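Local coordinates for mbDLG-3 protein (Monosiga brevicollis, PDB 6X1N), which probably binds C-terminal peptides of partner proteins through this third PDZ domain of a Dlg-type scaffold, which may also associate with protein kinases, at residues A77-L80 with V81-T85; T94-P97 with G98-D101. All coordinates share one frame; numbering follows the deposited sequence.

Interaction 1 of 2, residues A77-L80 with V81-T85; sequences AANL and VKHIT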
ATOM      1  N   ALA A  77       0.489   9.186   0.739  1.00  8.01           N
ATOM      2  CA  ALA A  77       0.986   7.858   1.100  1.00  7.92           C
ATOM      3  C   ALA A  77       2.497   7.759   0.929  1.00  8.48           C
ATOM      4  O   ALA A  77       3.193   7.206   1.793  1.00  9.24           O
ATOM      5  CB  ALA A  77       0.279   6.781   0.271  1.00  8.96           C
ATOM      6  N   ALA A  78       3.028   8.271  -0.181  1.00  9.32           N
ATOM      7  CA  ALA A  78       4.470   8.186  -0.395  1.00 10.04           C
ATOM      8  C   ALA A  78       5.216   8.989   0.655  1.00 11.51           C
ATOM      9  O   ALA A  78       6.287   8.579   1.124  1.00 10.77           O
ATOM     10  CB  ALA A  78       4.822   8.672  -1.800  1.00 11.80           C
ATOM     11  N   ASN A  79       4.645  10.122   1.057  1.00 10.40           N
ATOM     12  CA  ASN A  79       5.249  10.953   2.088  1.00 13.86           C
ATOM     13  C   ASN A  79       5.221  10.245   3.436  1.00 14.16           C
ATOM     14  O   ASN A  79       6.210  10.271   4.176  1.00 16.24           O
ATOM     15  CB  ASN A  79       4.486  12.276   2.144  1.00 14.54           C
ATOM     16  CG  ASN A  79       5.287  13.404   2.757  1.00 19.99           C
ATOM     17  OD1 ASN A  79       6.324  13.814   2.227  1.00 18.81           O
ATOM     18  ND2 ASN A  79       4.772  13.955   3.855  1.00 17.84           N
ATOM     19  N   LEU A  80       4.099   9.593   3.760  1.00 11.83           N
ATOM     20  CA  LEU A  80       4.007   8.814   4.990  1.00 11.94           C
ATOM     21  C   LEU A  80       5.140   7.792   5.065  1.00 12.60           C
ATOM     22  O   LEU A  80       5.848   7.701   6.077  1.00 15.08           O
ATOM     23  CB  LEU A  80       2.629   8.139   5.059  1.00 11.04           C
ATOM     24  CG  LEU A  80       2.280   7.335   6.314  1.00 13.01           C
ATOM     25  CD1 LEU A  80       2.354   8.172   7.576  1.00 19.80           C
ATOM     26  CD2 LEU A  80       0.911   6.695   6.170  1.00 14.18           C
ATOM     27  N   VAL A  81       5.357   7.051   3.979  1.00 10.65           N
ATOM     28  CA  VAL A  81       6.427   6.053   3.940  1.00 11.57           C
ATOM     29  C   VAL A  81       7.790   6.711   4.092  1.00 14.73           C
ATOM     30  O   VAL A  81       8.629   6.264   4.886  1.00 14.62           O
ATOM     31  CB  VAL A  81       6.363   5.242   2.636  1.00 13.21           C
ATOM     32  CG1 VAL A  81       7.574   4.298   2.546  1.00 15.99           C
ATOM     33  CG2 VAL A  81       5.077   4.470   2.564  1.00 11.19           C
ATOM     34  N   LYS A  82       8.047   7.757   3.299  1.00 13.44           N
ATOM     35  CA  LYS A  82       9.365   8.381   3.280  1.00 13.06           C
ATOM     36  C   LYS A  82       9.720   8.978   4.633  1.00 15.13           C
ATOM     37  O   LYS A  82      10.905   9.075   4.974  1.00 16.77           O
ATOM     38  CB  LYS A  82       9.412   9.444   2.180  1.00 14.10           C
ATOM     39  CG  LYS A  82      10.786  10.077   1.954  1.00 16.44           C
ATOM     40  CD  LYS A  82      11.785   9.112   1.309  1.00 14.16           C
ATOM     41  CE  LYS A  82      13.141   9.790   1.095  1.00 16.22           C
ATOM     42  NZ  LYS A  82      14.177   8.841   0.591  1.00 15.31           N
ATOM     43  N   HIS A  83       8.719   9.350   5.425  1.00 13.27           N
ATOM     44  CA  HIS A  83       8.922  10.006   6.712  1.00 15.10           C
ATOM     45  C   HIS A  83       9.061   9.043   7.890  1.00 16.31           C
ATOM     46  O   HIS A  83       9.306   9.501   9.010  1.00 19.32           O
ATOM     47  CB  HIS A  83       7.793  11.004   6.997  1.00 14.24           C
ATOM     48  CG  HIS A  83       7.882  12.264   6.194  1.00 15.87           C
ATOM     49  ND1 HIS A  83       7.418  13.477   6.660  1.00 20.87           N
ATOM     50  CD2 HIS A  83       8.376  12.500   4.956  1.00 15.75           C
ATOM     51  CE1 HIS A  83       7.626  14.406   5.743  1.00 18.59           C
ATOM     52  NE2 HIS A  83       8.205  13.838   4.700  1.00 16.90           N
ATOM     53  N   ILE A  84       8.902   7.733   7.680  1.00 16.21           N
ATOM     54  CA  ILE A  84       9.107   6.780   8.765  1.00 16.86           C
ATOM     55  C   ILE A  84      10.529   6.918   9.292  1.00 16.93           C
ATOM     56  O   ILE A  84      11.496   6.913   8.519  1.00 21.50           O
ATOM     57  CB  ILE A  84       8.814   5.355   8.268  1.00 14.43           C
ATOM     58  CG1 ILE A  84       7.326   5.201   7.925  1.00 13.80           C
ATOM     59  CG2 ILE A  84       9.264   4.315   9.297  1.00 15.39           C
ATOM     60  CD1 ILE A  84       6.974   3.866   7.260  1.00 12.41           C
ATOM     61  N   THR A  85      10.664   7.060  10.613  1.00 19.27           N
ATOM     62  CA  THR A  85      11.980   7.250  11.215  1.00 22.99           C
ATOM     63  C   THR A  85      12.520   6.013  11.917  1.00 23.65           C
ATOM     64  O   THR A  85      13.741   5.882  12.054  1.00 29.71           O
ATOM     65  CB  THR A  85      11.968   8.417  12.213  1.00 21.62           C
ATOM     66  OG1 THR A  85      11.054   8.131  13.280  1.00 23.97           O
ATOM     67  CG2 THR A  85      11.551   9.703  11.527  1.00 27.70           C
TER

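Interaction 2 of 2, residues T94-P97 with G98-D101; sequences TANP and GMYD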
ATOM      1  N   THR A  94      -5.419  -5.946   1.451  1.00  6.95           N
ATOM      2  CA  THR A  94      -6.280  -6.968   0.870  1.00  7.42           C
ATOM      3  C   THR A  94      -6.225  -6.849  -0.646  1.00  7.78           C
ATOM      4  O   THR A  94      -6.135  -5.741  -1.179  1.00  8.15           O
ATOM      5  CB  THR A  94      -7.716  -6.858   1.411  1.00  8.91           C
ATOM      6  OG1 THR A  94      -8.442  -8.065   1.132  1.00 10.37           O
ATOM      7  CG2 THR A  94      -8.440  -5.649   0.820  1.00 10.77           C
ATOM      8  N   ALA A  95      -6.217  -7.984  -1.335  1.00  7.70           N
ATOM      9  CA  ALA A  95      -6.185  -7.938  -2.789  1.00  8.41           C
ATOM     10  C   ALA A  95      -7.463  -7.292  -3.294  1.00  9.92           C
ATOM     11  O   ALA A  95      -8.562  -7.628  -2.844  1.00 13.84           O
ATOM     12  CB  ALA A  95      -6.049  -9.354  -3.356  1.00 10.13           C
ATOM     13  N   ASN A  96      -7.336  -6.342  -4.205  1.00  8.08           N
ATOM     14  CA  ASN A  96      -8.500  -5.636  -4.737  1.00  9.20           C
ATOM     15  C   ASN A  96      -8.297  -5.465  -6.229  1.00  9.31           C
ATOM     16  O   ASN A  96      -7.963  -4.380  -6.717  1.00  9.54           O
ATOM     17  CB  ASN A  96      -8.724  -4.305  -4.014  1.00  8.49           C
ATOM     18  CG  ASN A  96     -10.011  -3.629  -4.425  1.00  8.30           C
ATOM     19  OD1 ASN A  96     -10.692  -4.080  -5.350  1.00  8.71           O
ATOM     20  ND2 ASN A  96     -10.332  -2.518  -3.766  1.00  9.44           N
ATOM     21  N   PRO A  97      -8.469  -6.548  -6.994  1.00 10.34           N
ATOM     22  CA  PRO A  97      -8.157  -6.475  -8.426  1.00 10.69           C
ATOM     23  C   PRO A  97      -9.080  -5.568  -9.204  1.00  9.60           C
ATOM     24  O   PRO A  97      -8.637  -4.954 -10.180  1.00 11.73           O
ATOM     25  CB  PRO A  97      -8.259  -7.939  -8.884  1.00 13.11           C
ATOM     26  CG  PRO A  97      -9.164  -8.580  -7.890  1.00 13.50           C
ATOM     27  CD  PRO A  97      -8.863  -7.908  -6.579  1.00 11.10           C
ATOM     28  N   GLY A  98     -10.344  -5.451  -8.797  1.00 10.54           N
ATOM     29  CA  GLY A  98     -11.254  -4.586  -9.528  1.00 12.90           C
ATOM     30  C   GLY A  98     -10.817  -3.136  -9.486  1.00 10.89           C
ATOM     31  O   GLY A  98     -10.690  -2.477 -10.523  1.00 11.57           O
ATOM     32  N   MET A  99     -10.544  -2.625  -8.284  1.00  9.52           N
ATOM     33  CA  MET A  99     -10.124  -1.233  -8.174  1.00  9.18           C
ATOM     34  C   MET A  99      -8.741  -1.031  -8.773  1.00  9.26           C
ATOM     35  O   MET A  99      -8.475   0.001  -9.400  1.00 10.01           O
ATOM     36  CB  MET A  99     -10.163  -0.772  -6.718  1.00  9.07           C
ATOM     37  CG  MET A  99      -9.826   0.707  -6.548  1.00 10.08           C
ATOM     38  SD  MET A  99     -11.062   1.818  -7.292  1.00  9.76           S
ATOM     39  CE  MET A  99     -12.282   1.865  -5.992  1.00 10.41           C
ATOM     40  N   TYR A 100      -7.849  -2.006  -8.592  1.00  9.44           N
ATOM     41  CA  TYR A 100      -6.533  -1.910  -9.215  1.00  9.55           C
ATOM     42  C   TYR A 100      -6.666  -1.794 -10.729  1.00 11.49           C
ATOM     43  O   TYR A 100      -5.968  -0.991 -11.360  1.00 11.86           O
ATOM     44  CB  TYR A 100      -5.677  -3.109  -8.808  1.00 10.05           C
ATOM     45  CG  TYR A 100      -4.200  -2.955  -9.119  1.00 10.67           C
ATOM     46  CD1 TYR A 100      -3.456  -1.924  -8.563  1.00 10.20           C
ATOM     47  CD2 TYR A 100      -3.542  -3.865  -9.944  1.00 10.95           C
ATOM     48  CE1 TYR A 100      -2.097  -1.784  -8.836  1.00 10.54           C
ATOM     49  CE2 TYR A 100      -2.179  -3.735 -10.217  1.00 11.80           C
ATOM     50  CZ  TYR A 100      -1.466  -2.696  -9.657  1.00  9.79           C
ATOM     51  OH  TYR A 100      -0.115  -2.555  -9.928  1.00 12.12           O
ATOM     52  N   ASP A 101      -7.574  -2.572 -11.325  0.65 12.48           N
ATOM     53  CA  ASP A 101      -7.800  -2.480 -12.765  0.65 14.45           C
ATOM     54  C   ASP A 101      -8.409  -1.141 -13.159  0.65 14.64           C
ATOM     55  O   ASP A 101      -8.126  -0.631 -14.249  0.65 15.24           O
ATOM     56  CB  ASP A 101      -8.698  -3.621 -13.236  0.65 15.13           C
ATOM     57  CG  ASP A 101      -8.956  -3.574 -14.731  0.65 17.93           C
ATOM     58  OD1 ASP A 101      -8.048  -3.954 -15.498  0.65 23.60           O
ATOM     59  OD2 ASP A 101     -10.062  -3.159 -15.134  0.65 23.87           O
TER
HETATM   60  O   HOH W   1     -11.554  -6.384  -6.763  1.00 19.45           O

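Interaction 1 of 2, residues A77-L80 with V81-T85
Asn-79 and His-83, four residues apart at the C-terminal end of helix 74-82, set an amide against an imidazole with their planes turned 56° from each other. The amide nitrogen lies over one face of the ring, offset toward its rim, with Asn-79 ND2 3.5 Å from His-83 CE1. Although Asn-79 OD1 approaches His-83 NE2 to 3.1 Å, the angle is too poor for a hydrogen bond. The ring is brought back over the preceding turn by a chi1 of -74°, which keeps His-83 CG beside its own backbone N and leaves His-83 CD2 3.2 Å from Asn-79 O.

Asn-79 O accepts from His-83 N at 3.0 Å in a bent bond (137°), while the straighter Lys-82 N to Ala-78 O and Val-81 N to Ala-77 O bonds form the i to i+4 ladder before it. On the inward side, Val-81 CG2 rests 3.4 Å from Ala-77 O, and both residues touch Leu-21 of strand 19-22. In PDZ domains this helix and strand flank the peptide groove, and a glycerol near the Val-81 side chain is consistent with that. The chemistry is therefore split: backbone bonds fix the turn, its outer polar pair meets by van der Waals contact, and its inner face is aliphatic.

Interaction 2 of 2, residues T94-P97 with G98-D101
Asn-96 and Met-99 meet where strand 88-95 gives way to helix 97-102, and the hydrogen bonds place Asn-96 at the N-cap of that helix. The side-chain oxygen Asn-96 OD1 accepts from Met-99 N at 3.3 Å. The N-H points almost straight at it (168°), yet the donor stands 59° out of the amide's carbonyl plane, so no lone pair is directly addressed. Placing CG anti to the backbone N (chi1 -173°) carries the amide beside the first helical turn. A water donates to Asn-96 OD1 (2.8 Å) and may also meet Gly-98 N, though at 2.5 Å from the water oxygen that second leg is too short to be relied on. The other end of the amide, Asn-96 ND2, is hydrogen-bonded to Gln-60 OE1 of strand 59-64.

Backbone bonds complete the turn: Tyr-100 N to Asn-96 O at 3.0 Å, and Asp-101 N to Pro-97 O at 2.8 Å. Pro-97, lacking an N-H, occupies the first helical position, where no donor is required.

Van der Waals contact is modest. Asn-96 ND2 lies 3.4 Å from Met-99 CB, and both side chains touch Phe-39, while Tyr-100 reaches away to hydrogen-bond Glu-57 through its hydroxyl.

With an alanine in place of Asn-96, Met-99 N would probably lose its capping acceptor and Gln-60 OE1 its amide donor. A C-terminal helix following the last strand recalls the third PDZ domain of PSD-95. Here one amide serves both sides of the junction, its oxygen capping the N-H of Met-99 in the first turn and its nitrogen tying that turn to strand 59-64.

How the interactions relate
From the N terminus, strands 6-11, 19-22, 38-43 and 59-64 are laid down before either contact. Interaction 1 comes first, on helix 74-82 and the residues just after it; because its segments adjoin, it closes only helical turns and no long loop. The chain then enters strand 88-95, paired antiparallel with both 6-11 and 59-64, and interaction 2 joins that strand's end to helix 97-102. The two contacts run in series, neither nesting nor crossing. The centres of interactions 1 and 2 are 23 Å apart, on opposite sides of the chain's centre. Their nearest atoms are about 13 Å apart, so the two contacts do not touch; the chain runs from one to the other through strand 88-95.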